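PDB 6D25: alpha-L-arabinosidase from Xanthomonas axonopodis pv. citri, which probably hydrolyses alpha-L-arabinofuranosyl side chains of arabinoxylans as a GH51 arabinofuranosidase, including those on internal di-substituted units. Local coordinates for residues G41-F49 against F356-E364. Numbering follows the deposited sequence.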
ATOM      1  N   GLY A  41     -41.786   1.002 -16.873  1.00 23.30           N
ATOM      2  CA  GLY A  41     -40.876   0.656 -15.795  1.00 22.95           C
ATOM      3  C   GLY A  41     -39.777   1.690 -15.643  1.00 22.67           C
ATOM      4  O   GLY A  41     -40.027   2.859 -15.759  1.00 22.60           O
ATOM      5  N   ALA A  42     -38.572   1.239 -15.351  1.00 23.02           N
ATOM      6  CA  ALA A  42     -37.468   2.112 -14.957  1.00 23.77           C
ATOM      7  C   ALA A  42     -36.874   2.817 -16.183  1.00 22.75           C
ATOM      8  O   ALA A  42     -37.077   2.363 -17.344  1.00 22.13           O
ATOM      9  CB  ALA A  42     -36.414   1.257 -14.285  1.00 24.31           C
ATOM     10  N   GLN A  43     -36.115   3.864 -15.918  1.00 21.68           N
ATOM     11  CA  GLN A  43     -35.376   4.542 -16.963  1.00 21.29           C
ATOM     12  C   GLN A  43     -34.254   3.639 -17.459  1.00 19.13           C
ATOM     13  O   GLN A  43     -33.484   3.071 -16.667  1.00 17.92           O
ATOM     14  CB  GLN A  43     -34.804   5.884 -16.491  1.00 23.00           C
ATOM     15  CG  GLN A  43     -33.931   6.548 -17.547  1.00 24.73           C
ATOM     16  CD  GLN A  43     -33.227   7.798 -17.049  1.00 27.35           C
ATOM     17  OE1 GLN A  43     -33.665   8.898 -17.312  1.00 30.69           O
ATOM     18  NE2 GLN A  43     -32.146   7.637 -16.296  1.00 28.55           N
ATOM     19  N   VAL A  44     -34.156   3.534 -18.781  1.00 17.99           N
ATOM     20  CA  VAL A  44     -33.052   2.854 -19.432  1.00 17.31           C
ATOM     21  C   VAL A  44     -31.956   3.915 -19.644  1.00 16.97           C
ATOM     22  O   VAL A  44     -32.084   4.793 -20.522  1.00 17.25           O
ATOM     23  CB  VAL A  44     -33.500   2.234 -20.762  1.00 17.29           C
ATOM     24  CG1 VAL A  44     -32.352   1.573 -21.503  1.00 17.01           C
ATOM     25  CG2 VAL A  44     -34.652   1.252 -20.579  1.00 17.85           C
ATOM     26  N   SER A  45     -30.937   3.892 -18.784  1.00 15.99           N
ATOM     27  CA  SER A  45     -29.951   4.958 -18.780  1.00 16.09           C
ATOM     28  C   SER A  45     -29.229   5.018 -20.124  1.00 15.67           C
ATOM     29  O   SER A  45     -28.762   4.009 -20.642  1.00 14.68           O
ATOM     30  CB  SER A  45     -28.940   4.829 -17.659  1.00 16.37           C
ATOM     31  OG  SER A  45     -27.971   5.862 -17.754  1.00 16.46           O
ATOM     32  N   ARG A  46     -29.040   6.243 -20.603  1.00 15.55           N
ATOM     33  CA  ARG A  46     -28.192   6.413 -21.779  1.00 15.47           C
ATOM     34  C   ARG A  46     -26.781   5.874 -21.527  1.00 15.15           C
ATOM     35  O   ARG A  46     -26.114   5.528 -22.493  1.00 15.56           O
ATOM     36  CB  ARG A  46     -28.120   7.872 -22.224  1.00 16.16           C
ATOM     37  CG  ARG A  46     -27.392   8.830 -21.290  1.00 16.43           C
ATOM     38  CD  ARG A  46     -27.455  10.238 -21.883  1.00 17.26           C
ATOM     39  NE  ARG A  46     -26.614  11.162 -21.104  1.00 17.41           N
ATOM     40  CZ  ARG A  46     -26.945  11.755 -19.979  1.00 18.35           C
ATOM     41  NH1 ARG A  46     -28.171  11.593 -19.464  1.00 17.72           N
ATOM     42  NH2 ARG A  46     -26.039  12.561 -19.436  1.00 17.82           N
ATOM     43  N   GLN A  47     -26.335   5.795 -20.283  1.00 14.83           N
ATOM     44  CA  GLN A  47     -24.962   5.377 -19.991  1.00 14.73           C
ATOM     45  C   GLN A  47     -24.779   3.874 -20.253  1.00 14.48           C
ATOM     46  O   GLN A  47     -23.656   3.385 -20.211  1.00 14.01           O
ATOM     47  CB  GLN A  47     -24.576   5.690 -18.546  1.00 15.13           C
ATOM     48  CG  GLN A  47     -24.813   7.126 -18.108  1.00 15.16           C
ATOM     49  CD  GLN A  47     -24.130   8.162 -18.963  1.00 15.53           C
ATOM     50  OE1 GLN A  47     -23.143   7.879 -19.617  1.00 15.70           O
ATOM     51  NE2 GLN A  47     -24.655   9.379 -18.923  1.00 15.88           N
ATOM     52  N   LEU A  48     -25.865   3.147 -20.560  1.00 14.82           N
ATOM     53  CA  LEU A  48     -25.735   1.765 -21.014  1.00 14.74           C
ATOM     54  C   LEU A  48     -25.010   1.678 -22.366  1.00 14.50           C
ATOM     55  O   LEU A  48     -24.561   0.594 -22.758  1.00 14.65           O
ATOM     56  CB  LEU A  48     -27.147   1.155 -21.120  1.00 15.27           C
ATOM     57  CG  LEU A  48     -27.859   0.905 -19.789  1.00 15.82           C
ATOM     58  CD1 LEU A  48     -29.225   0.300 -20.036  1.00 16.52           C
ATOM     59  CD2 LEU A  48     -27.035   0.026 -18.867  1.00 15.78           C
ATOM     60  N   PHE A  49     -24.883   2.782 -23.065  1.00 14.60           N
ATOM     61  CA  PHE A  49     -24.248   2.840 -24.389  1.00 14.97           C
ATOM     62  C   PHE A  49     -22.838   3.431 -24.297  1.00 14.84           C
ATOM     63  O   PHE A  49     -22.338   3.975 -25.292  1.00 15.26           O
ATOM     64  CB  PHE A  49     -25.155   3.650 -25.330  1.00 15.37           C
ATOM     65  CG  PHE A  49     -26.494   2.971 -25.495  1.00 15.34           C
ATOM     66  CD1 PHE A  49     -26.616   1.871 -26.322  1.00 15.56           C
ATOM     67  CD2 PHE A  49     -27.576   3.323 -24.713  1.00 15.35           C
ATOM     68  CE1 PHE A  49     -27.821   1.169 -26.404  1.00 16.09           C
ATOM     69  CE2 PHE A  49     -28.793   2.677 -24.843  1.00 16.08           C
ATOM     70  CZ  PHE A  49     -28.904   1.562 -25.658  1.00 16.20           C
ATOM     71  N   PHE A 356     -27.915  -5.226 -25.270  1.00 16.11           N
ATOM     72  CA  PHE A 356     -28.807  -4.072 -25.014  1.00 16.58           C
ATOM     73  C   PHE A 356     -30.190  -4.518 -24.506  1.00 16.90           C
ATOM     74  O   PHE A 356     -30.718  -3.917 -23.570  1.00 16.36           O
ATOM     75  CB  PHE A 356     -28.964  -3.218 -26.258  1.00 16.49           C
ATOM     76  CG  PHE A 356     -27.690  -2.570 -26.740  1.00 16.71           C
ATOM     77  CD1 PHE A 356     -26.696  -2.171 -25.853  1.00 17.22           C
ATOM     78  CD2 PHE A 356     -27.537  -2.253 -28.077  1.00 17.14           C
ATOM     79  CE1 PHE A 356     -25.574  -1.479 -26.294  1.00 16.80           C
ATOM     80  CE2 PHE A 356     -26.411  -1.562 -28.505  1.00 16.87           C
ATOM     81  CZ  PHE A 356     -25.427  -1.212 -27.621  1.00 16.74           C
ATOM     82  N   ASP A 357     -30.727  -5.580 -25.093  1.00 17.45           N
ATOM     83  CA  ASP A 357     -32.005  -6.124 -24.622  1.00 18.78           C
ATOM     84  C   ASP A 357     -31.873  -6.479 -23.137  1.00 18.89           C
ATOM     85  O   ASP A 357     -32.705  -6.084 -22.307  1.00 20.04           O
ATOM     86  CB  ASP A 357     -32.434  -7.345 -25.433  1.00 19.66           C
ATOM     87  CG  ASP A 357     -32.817  -7.105 -26.895  1.00 20.28           C
ATOM     88  OD1 ASP A 357     -33.011  -5.903 -27.300  1.00 20.08           O
ATOM     89  OD2 ASP A 357     -32.914  -8.154 -27.660  1.00 22.63           O
ATOM     90  N   ILE A 358     -30.794  -7.204 -22.807  1.00 18.81           N
ATOM     91  CA  ILE A 358     -30.614  -7.701 -21.444  1.00 18.18           C
ATOM     92  C   ILE A 358     -30.426  -6.535 -20.462  1.00 17.90           C
ATOM     93  O   ILE A 358     -31.040  -6.479 -19.389  1.00 18.21           O
ATOM     94  CB  ILE A 358     -29.464  -8.708 -21.409  1.00 18.43           C
ATOM     95  CG1 ILE A 358     -29.849 -10.031 -22.076  1.00 18.37           C
ATOM     96  CG2 ILE A 358     -28.946  -8.928 -19.976  1.00 18.76           C
ATOM     97  CD1 ILE A 358     -28.633 -10.890 -22.413  1.00 18.42           C
ATOM     98  N   PHE A 359     -29.565  -5.585 -20.809  1.00 17.41           N
ATOM     99  CA  PHE A 359     -29.329  -4.451 -19.906  1.00 16.64           C
ATOM    100  C   PHE A 359     -30.641  -3.716 -19.637  1.00 17.39           C
ATOM    101  O   PHE A 359     -30.919  -3.320 -18.463  1.00 17.06           O
ATOM    102  CB  PHE A 359     -28.342  -3.447 -20.492  1.00 15.90           C
ATOM    103  CG  PHE A 359     -26.961  -3.946 -20.815  1.00 15.38           C
ATOM    104  CD1 PHE A 359     -26.396  -4.994 -20.136  1.00 15.28           C
ATOM    105  CD2 PHE A 359     -26.180  -3.281 -21.752  1.00 15.18           C
ATOM    106  CE1 PHE A 359     -25.114  -5.450 -20.440  1.00 14.94           C
ATOM    107  CE2 PHE A 359     -24.899  -3.703 -22.037  1.00 14.52           C
ATOM    108  CZ  PHE A 359     -24.376  -4.797 -21.400  1.00 14.82           C
ATOM    109  N   SER A 360     -31.441  -3.522 -20.694  1.00 17.92           N
ATOM    110  CA  SER A 360     -32.670  -2.751 -20.555  1.00 18.69           C
ATOM    111  C   SER A 360     -33.689  -3.488 -19.666  1.00 19.59           C
ATOM    112  O   SER A 360     -34.566  -2.832 -19.053  1.00 19.72           O
ATOM    113  CB  SER A 360     -33.229  -2.404 -21.916  1.00 19.80           C
ATOM    114  OG  SER A 360     -33.938  -3.487 -22.500  1.00 21.22           O
ATOM    115  N   GLN A 361     -33.588  -4.828 -19.565  1.00 19.61           N
ATOM    116  CA  GLN A 361     -34.449  -5.626 -18.698  1.00 20.92           C
ATOM    117  C   GLN A 361     -34.023  -5.502 -17.223  1.00 20.70           C
ATOM    118  O   GLN A 361     -34.753  -5.962 -16.330  1.00 19.90           O
ATOM    119  CB  GLN A 361     -34.412  -7.119 -19.060  1.00 23.05           C
ATOM    120  CG  GLN A 361     -34.848  -7.453 -20.457  1.00 25.71           C
ATOM    121  CD  GLN A 361     -36.122  -6.719 -20.816  1.00 28.95           C
ATOM    122  OE1 GLN A 361     -37.194  -7.024 -20.259  1.00 31.03           O
ATOM    123  NE2 GLN A 361     -35.987  -5.702 -21.686  1.00 27.64           N
ATOM    124  N   HIS A 362     -32.826  -4.961 -16.954  1.00 19.81           N
ATOM    125  CA  HIS A 362     -32.281  -4.861 -15.593  1.00 19.99           C
ATOM    126  C   HIS A 362     -32.007  -3.402 -15.275  1.00 20.05           C
ATOM    127  O   HIS A 362     -31.083  -3.101 -14.501  1.00 19.34           O
ATOM    128  CB  HIS A 362     -30.998  -5.711 -15.483  1.00 19.76           C
ATOM    129  CG  HIS A 362     -31.268  -7.176 -15.583  1.00 20.48           C
ATOM    130  ND1 HIS A 362     -31.641  -7.907 -14.480  1.00 21.33           N
ATOM    131  CD2 HIS A 362     -31.210  -8.026 -16.629  1.00 20.60           C
ATOM    132  CE1 HIS A 362     -31.847  -9.171 -14.840  1.00 22.94           C
ATOM    133  NE2 HIS A 362     -31.579  -9.280 -16.170  1.00 21.97           N
ATOM    134  N   ALA A 363     -32.851  -2.510 -15.803  1.00 20.22           N
ATOM    135  CA  ALA A 363     -32.509  -1.072 -15.865  1.00 20.58           C
ATOM    136  C   ALA A 363     -32.523  -0.427 -14.476  1.00 20.78           C
ATOM    137  O   ALA A 363     -31.948   0.638 -14.323  1.00 19.81           O
ATOM    138  CB  ALA A 363     -33.485  -0.356 -16.777  1.00 21.66           C
ATOM    139  N   GLU A 364     -33.201  -1.005 -13.493  1.00 21.92           N
ATOM    140  CA  GLU A 364     -33.164  -0.364 -12.151  1.00 24.89           C
ATOM    141  C   GLU A 364     -31.770  -0.488 -11.513  1.00 23.61           C
ATOM    142  O   GLU A 364     -31.339   0.442 -10.807  1.00 25.55           O
ATOM    143  CB  GLU A 364     -34.235  -0.854 -11.176  1.00 29.30           C
ATOM    144  CG  GLU A 364     -34.536  -2.326 -11.264  1.00 35.55           C
ATOM    145  CD  GLU A 364     -35.352  -2.714 -12.505  1.00 41.35           C
ATOM    146  OE1 GLU A 364     -34.775  -3.480 -13.394  1.00 40.13           O
ATOM    147  OE2 GLU A 364     -36.541  -2.198 -12.618  1.00 47.01           O
TER
HETATM  148  O   HOH W   1     -38.073  -1.503 -15.169  1.00 27.37           O
HETATM  149  O   HOH W   2     -32.591   3.432 -14.161  1.00 27.47           O
HETATM  150  O   HOH W   3     -30.542   1.815 -16.699  1.00 18.95           O
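Phe49 drives the edge of its ring at the face of Phe356 in an edge-to-face pair, a compact example of how one contact can be packed apolar at one end and bridged by water at the other. Ring centroids lie 4.6 Å apart with the planes at 56°, a tilted form of the T, and Phe49 CE1 sits above the centre of the Phe356 ring, 3.5 Å from Phe356 CE1. Both rings leave the backbone with CG anti to the carbonyl carbon (chi1 -62° and -63°), which swings their ends together across the gap. Further along the helix, Phe359 CB meets both methyls of Leu48, CD1 the nearer at 3.9 Å, and the two side chains run past each other in opposite directions. Val44 spreads CG1 and CG2 equally about Ser360 CB, while the Ser360 hydroxyl turns back to donate to Asp357 O. Beyond the helix end, toward solvent-exposed Gln43 and Glu364, small groups and water replace the large side chains: Ala363 CB rests 3.4 Å from Gln43 O, and Ala42 CB touches Ala363 and Glu364. No direct hydrogen bond crosses between the segments; water fills that role. One water links Ala42 N to Glu364 OE2, and a second donates to both Gln43 O and Ala363 O. The contact lies where the GH51 catalytic barrel meets the C-terminal beta domain: segment 41-49 contains the short, weakly bonded strand 43-44, paired antiparallel with strand 407-421, and leads on to barrel strand 51-52, whereas segment 356-364 holds the end of helix 346-361 and the loop toward strand 366-371.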